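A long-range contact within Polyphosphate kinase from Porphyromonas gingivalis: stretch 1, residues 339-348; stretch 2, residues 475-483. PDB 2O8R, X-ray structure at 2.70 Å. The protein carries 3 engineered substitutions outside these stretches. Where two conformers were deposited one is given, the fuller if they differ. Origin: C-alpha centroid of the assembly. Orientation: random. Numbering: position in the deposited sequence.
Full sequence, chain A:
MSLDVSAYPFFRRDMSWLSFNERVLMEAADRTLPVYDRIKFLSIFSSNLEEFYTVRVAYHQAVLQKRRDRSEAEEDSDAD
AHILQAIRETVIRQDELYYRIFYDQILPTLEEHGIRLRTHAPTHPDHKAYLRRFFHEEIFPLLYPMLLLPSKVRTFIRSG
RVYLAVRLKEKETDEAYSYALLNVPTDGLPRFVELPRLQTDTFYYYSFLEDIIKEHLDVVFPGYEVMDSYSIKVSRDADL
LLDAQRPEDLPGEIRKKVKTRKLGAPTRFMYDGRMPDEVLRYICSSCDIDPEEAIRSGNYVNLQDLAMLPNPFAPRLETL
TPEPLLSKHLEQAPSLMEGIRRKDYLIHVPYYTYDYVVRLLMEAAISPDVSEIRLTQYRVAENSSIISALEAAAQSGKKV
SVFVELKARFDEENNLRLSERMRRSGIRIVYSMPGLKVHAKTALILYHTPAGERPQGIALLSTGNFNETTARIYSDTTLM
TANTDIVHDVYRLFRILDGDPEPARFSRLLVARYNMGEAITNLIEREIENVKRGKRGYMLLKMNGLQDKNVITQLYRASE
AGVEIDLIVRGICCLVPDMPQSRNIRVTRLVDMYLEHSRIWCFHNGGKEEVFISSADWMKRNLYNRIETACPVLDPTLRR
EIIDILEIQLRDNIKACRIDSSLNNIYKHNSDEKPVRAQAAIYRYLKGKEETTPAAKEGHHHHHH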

# COMPACT_ATOMS: atom_id res chain seq x y z
N GLY A 339 -28.66 22.13 5.36
CA GLY A 339 -29.58 21.13 4.81
C GLY A 339 -30.06 20.10 5.82
O GLY A 339 -31.27 19.87 5.93
N ILE A 340 -29.13 19.50 6.57
CA ILE A 340 -29.48 18.47 7.55
C ILE A 340 -30.21 19.05 8.76
O ILE A 340 -31.01 18.37 9.40
CB ILE A 340 -28.26 17.69 8.08
CG1 ILE A 340 -27.09 17.71 7.10
CG2 ILE A 340 -28.66 16.28 8.46
CD1 ILE A 340 -26.96 16.50 6.23
N ARG A 341 -29.90 20.32 9.07
CA ARG A 341 -30.56 21.04 10.16
C ARG A 341 -32.04 21.19 9.86
O ARG A 341 -32.87 21.11 10.76
CB ARG A 341 -29.93 22.42 10.36
CG ARG A 341 -30.25 23.07 11.71
CD ARG A 341 -30.07 24.59 11.69
NE ARG A 341 -30.91 25.22 10.67
CZ ARG A 341 -32.20 25.50 10.81
NH1 ARG A 341 -32.86 25.22 11.93
NH2 ARG A 341 -32.85 26.07 9.80
N ARG A 342 -32.34 21.39 8.57
CA ARG A 342 -33.70 21.59 8.11
C ARG A 342 -34.47 20.28 7.90
O ARG A 342 -35.67 20.22 8.14
CB ARG A 342 -33.70 22.44 6.84
CG ARG A 342 -33.44 23.93 7.10
CD ARG A 342 -32.84 24.66 5.88
NE ARG A 342 -33.60 24.47 4.65
CZ ARG A 342 -33.39 25.15 3.52
NH1 ARG A 342 -32.45 26.09 3.46
NH2 ARG A 342 -34.14 24.90 2.45
N LYS A 343 -33.77 19.24 7.46
CA LYS A 343 -34.42 17.98 7.10
C LYS A 343 -33.50 16.76 7.25
O LYS A 343 -32.28 16.88 7.20
CB LYS A 343 -34.92 18.08 5.66
CG LYS A 343 -35.76 16.90 5.20
CD LYS A 343 -36.41 17.16 3.84
CE LYS A 343 -35.39 17.48 2.76
NZ LYS A 343 -35.91 17.21 1.39
N ASP A 344 -34.10 15.59 7.43
CA ASP A 344 -33.38 14.33 7.41
C ASP A 344 -33.09 13.90 6.00
O ASP A 344 -33.86 14.18 5.09
CB ASP A 344 -34.21 13.22 8.06
CG ASP A 344 -34.31 13.37 9.55
OD1 ASP A 344 -33.62 14.25 10.11
OD2 ASP A 344 -35.10 12.61 10.15
N TYR A 345 -31.98 13.21 5.83
CA TYR A 345 -31.62 12.66 4.54
C TYR A 345 -31.27 11.16 4.64
O TYR A 345 -30.77 10.68 5.66
CB TYR A 345 -30.51 13.50 3.89
CG TYR A 345 -30.96 14.87 3.42
CD1 TYR A 345 -31.33 15.11 2.09
CD2 TYR A 345 -31.03 15.94 4.32
CE1 TYR A 345 -31.77 16.37 1.67
CE2 TYR A 345 -31.46 17.20 3.91
CZ TYR A 345 -31.82 17.41 2.60
OH TYR A 345 -32.24 18.68 2.23
N LEU A 346 -31.57 10.43 3.59
CA LEU A 346 -31.23 9.03 3.49
C LEU A 346 -30.33 8.90 2.29
O LEU A 346 -30.68 9.32 1.19
CB LEU A 346 -32.50 8.24 3.23
CG LEU A 346 -32.73 6.89 3.87
CD1 LEU A 346 -32.41 6.91 5.37
CD2 LEU A 346 -34.18 6.56 3.62
N ILE A 347 -29.14 8.35 2.48
CA ILE A 347 -28.24 8.15 1.36
C ILE A 347 -28.00 6.67 1.14
O ILE A 347 -27.57 5.95 2.05
CB ILE A 347 -26.91 8.85 1.58
CG1 ILE A 347 -27.11 10.37 1.75
CG2 ILE A 347 -25.93 8.51 0.47
CD1 ILE A 347 -27.86 11.05 0.61
N HIS A 348 -28.32 6.22 -0.06
CA HIS A 348 -28.19 4.82 -0.42
C HIS A 348 -27.01 4.67 -1.35
O HIS A 348 -27.07 5.05 -2.52
CB HIS A 348 -29.47 4.34 -1.10
CG HIS A 348 -30.71 4.62 -0.32
ND1 HIS A 348 -31.06 3.88 0.79
CD2 HIS A 348 -31.68 5.55 -0.48
CE1 HIS A 348 -32.20 4.35 1.28
NE2 HIS A 348 -32.59 5.36 0.53
N SER A 475 -23.48 -2.12 -1.20
CA SER A 475 -24.72 -1.39 -1.02
C SER A 475 -24.92 -1.18 0.49
O SER A 475 -24.85 -2.13 1.27
CB SER A 475 -25.88 -2.16 -1.67
OG SER A 475 -27.15 -1.67 -1.28
N ASP A 476 -25.14 0.07 0.89
CA ASP A 476 -25.36 0.41 2.30
C ASP A 476 -26.30 1.60 2.43
O ASP A 476 -26.56 2.33 1.46
CB ASP A 476 -24.03 0.77 2.97
CG ASP A 476 -23.29 -0.43 3.47
OD1 ASP A 476 -23.89 -1.27 4.16
OD2 ASP A 476 -22.08 -0.51 3.18
N THR A 477 -26.79 1.82 3.65
CA THR A 477 -27.74 2.90 3.90
C THR A 477 -27.32 3.81 5.07
O THR A 477 -26.95 3.35 6.16
CB THR A 477 -29.13 2.32 4.11
OG1 THR A 477 -29.49 1.55 2.95
CG2 THR A 477 -30.15 3.43 4.28
N THR A 478 -27.37 5.12 4.82
CA THR A 478 -26.93 6.11 5.79
C THR A 478 -28.03 7.13 6.06
O THR A 478 -28.59 7.72 5.13
CB THR A 478 -25.67 6.83 5.29
OG1 THR A 478 -24.59 5.89 5.23
CG2 THR A 478 -25.30 7.97 6.23
N LEU A 479 -28.33 7.32 7.35
CA LEU A 479 -29.25 8.35 7.81
C LEU A 479 -28.48 9.55 8.30
O LEU A 479 -27.54 9.42 9.06
CB LEU A 479 -30.09 7.82 8.97
CG LEU A 479 -31.08 8.84 9.54
CD1 LEU A 479 -32.11 9.19 8.48
CD2 LEU A 479 -31.74 8.33 10.80
N MSE A 480 -28.90 10.74 7.88
CA MSE A 480 -28.31 11.97 8.39
C MSE A 480 -29.40 12.80 9.02
O MSE A 480 -30.35 13.20 8.34
CB MSE A 480 -27.60 12.71 7.26
CG MSE A 480 -26.44 11.90 6.72
SE MSE A 480 -25.54 12.65 5.16
CE MSE A 480 -24.30 13.87 6.02
N THR A 481 -29.28 13.05 10.32
CA THR A 481 -30.37 13.67 11.08
C THR A 481 -29.86 14.71 12.05
O THR A 481 -28.72 14.63 12.54
CB THR A 481 -31.18 12.62 11.89
OG1 THR A 481 -32.46 13.16 12.23
CG2 THR A 481 -30.48 12.23 13.18
N ALA A 482 -30.70 15.71 12.30
CA ALA A 482 -30.38 16.76 13.26
C ALA A 482 -31.32 16.62 14.44
O ALA A 482 -31.28 17.41 15.38
CB ALA A 482 -30.50 18.12 12.63
N ASN A 483 -32.16 15.60 14.36
CA ASN A 483 -33.15 15.29 15.38
C ASN A 483 -32.55 15.32 16.77
O ASN A 483 -31.55 14.67 17.03
CB ASN A 483 -33.74 13.92 15.10
CG ASN A 483 -34.79 13.52 16.11
OD1 ASN A 483 -34.49 13.26 17.27
ND2 ASN A 483 -36.03 13.44 15.66
O HOH W 1 -32.47 16.40 10.54

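Residues 475-481 form a strand that runs antiparallel to strand 345-348, with 162° between their directions. Between the two stretches 650 Å² of surface is buried. Stretch 1 begins with the end of a helix, passes through Lys343 and Asp344 as loop, and then enters its strand; the helix end and loop meet the far end of stretch 2.

Ser475 opens stretch 2 without touching stretch 1. Asp476 turns its side chain away and takes part through its backbone: Asp476 O lies 3.5 Å from His348 CA, a CA-H...O contact.

Thr477 pairs with His348 at a non-hydrogen-bonded position. Both side chains lie on the same face of the sheet. Thr477 OG1 sits at the edge of the imidazole, near its plane, 3.5 Å from His348 ND1. Thr477 OG1 and His348 NE2 find their hydrogen bonds elsewhere in the structure.

Thr478 faces Ile347 at a hydrogen-bonded pair. Ile347 N donates to Thr478 O at 2.8 Å, and Thr478 N donates to Ile347 O at 2.9 Å. Thr478 O also receives a CA-H...O contact from Leu346 CA at 3.4 Å.

Leu479 pairs with Leu346, again without backbone hydrogen bonds. Both side chains are on the face that carries Thr477 and His348. Their ends bend nearer the partner strand, and Leu346 CD1 lies 3.9 Å from Leu479 CD1. This is a plain apolar contact.

Met480 is a selenomethionine and has the largest area covered by the other stretch. Its backbone closes a second hydrogen-bonded pair: Tyr345 N to Met480 O is 3.0 Å, and Met480 N to Tyr345 O is 2.9 Å. The side chains of Met480 and Tyr345 share a face with Thr478 and Ile347, but the end of the tyrosine leads away. Met480 instead meets two isoleucines. Met480 SE is 4.4 Å from Ile347 CG1, and Met480 CE is 3.7 Å from Ile340 CD1. The second contact ties the strand to the helix.

Thr481 uses its hydroxyl. Thr481 OG1 donates to Asp344 OD1 at 2.7 Å, a short bond to a carboxylate. Thr481 OG1 also accepts from Asn483 N at 3.3 Å, so it links the strand end to the following turn.

Ala482 points its methyl at the helix end, with Ala482 CB 3.3 Å from Ile340 O. Ala482 N is 2.6 Å from the O of water 1, which accepts from it. The O of water 1 is 2.7 Å from Ile340 O and 2.5 Å from Asp344 OD1, and the water donates to both. One water thus bridges helix, loop and stretch 2. Asn483 then caps the helix that follows.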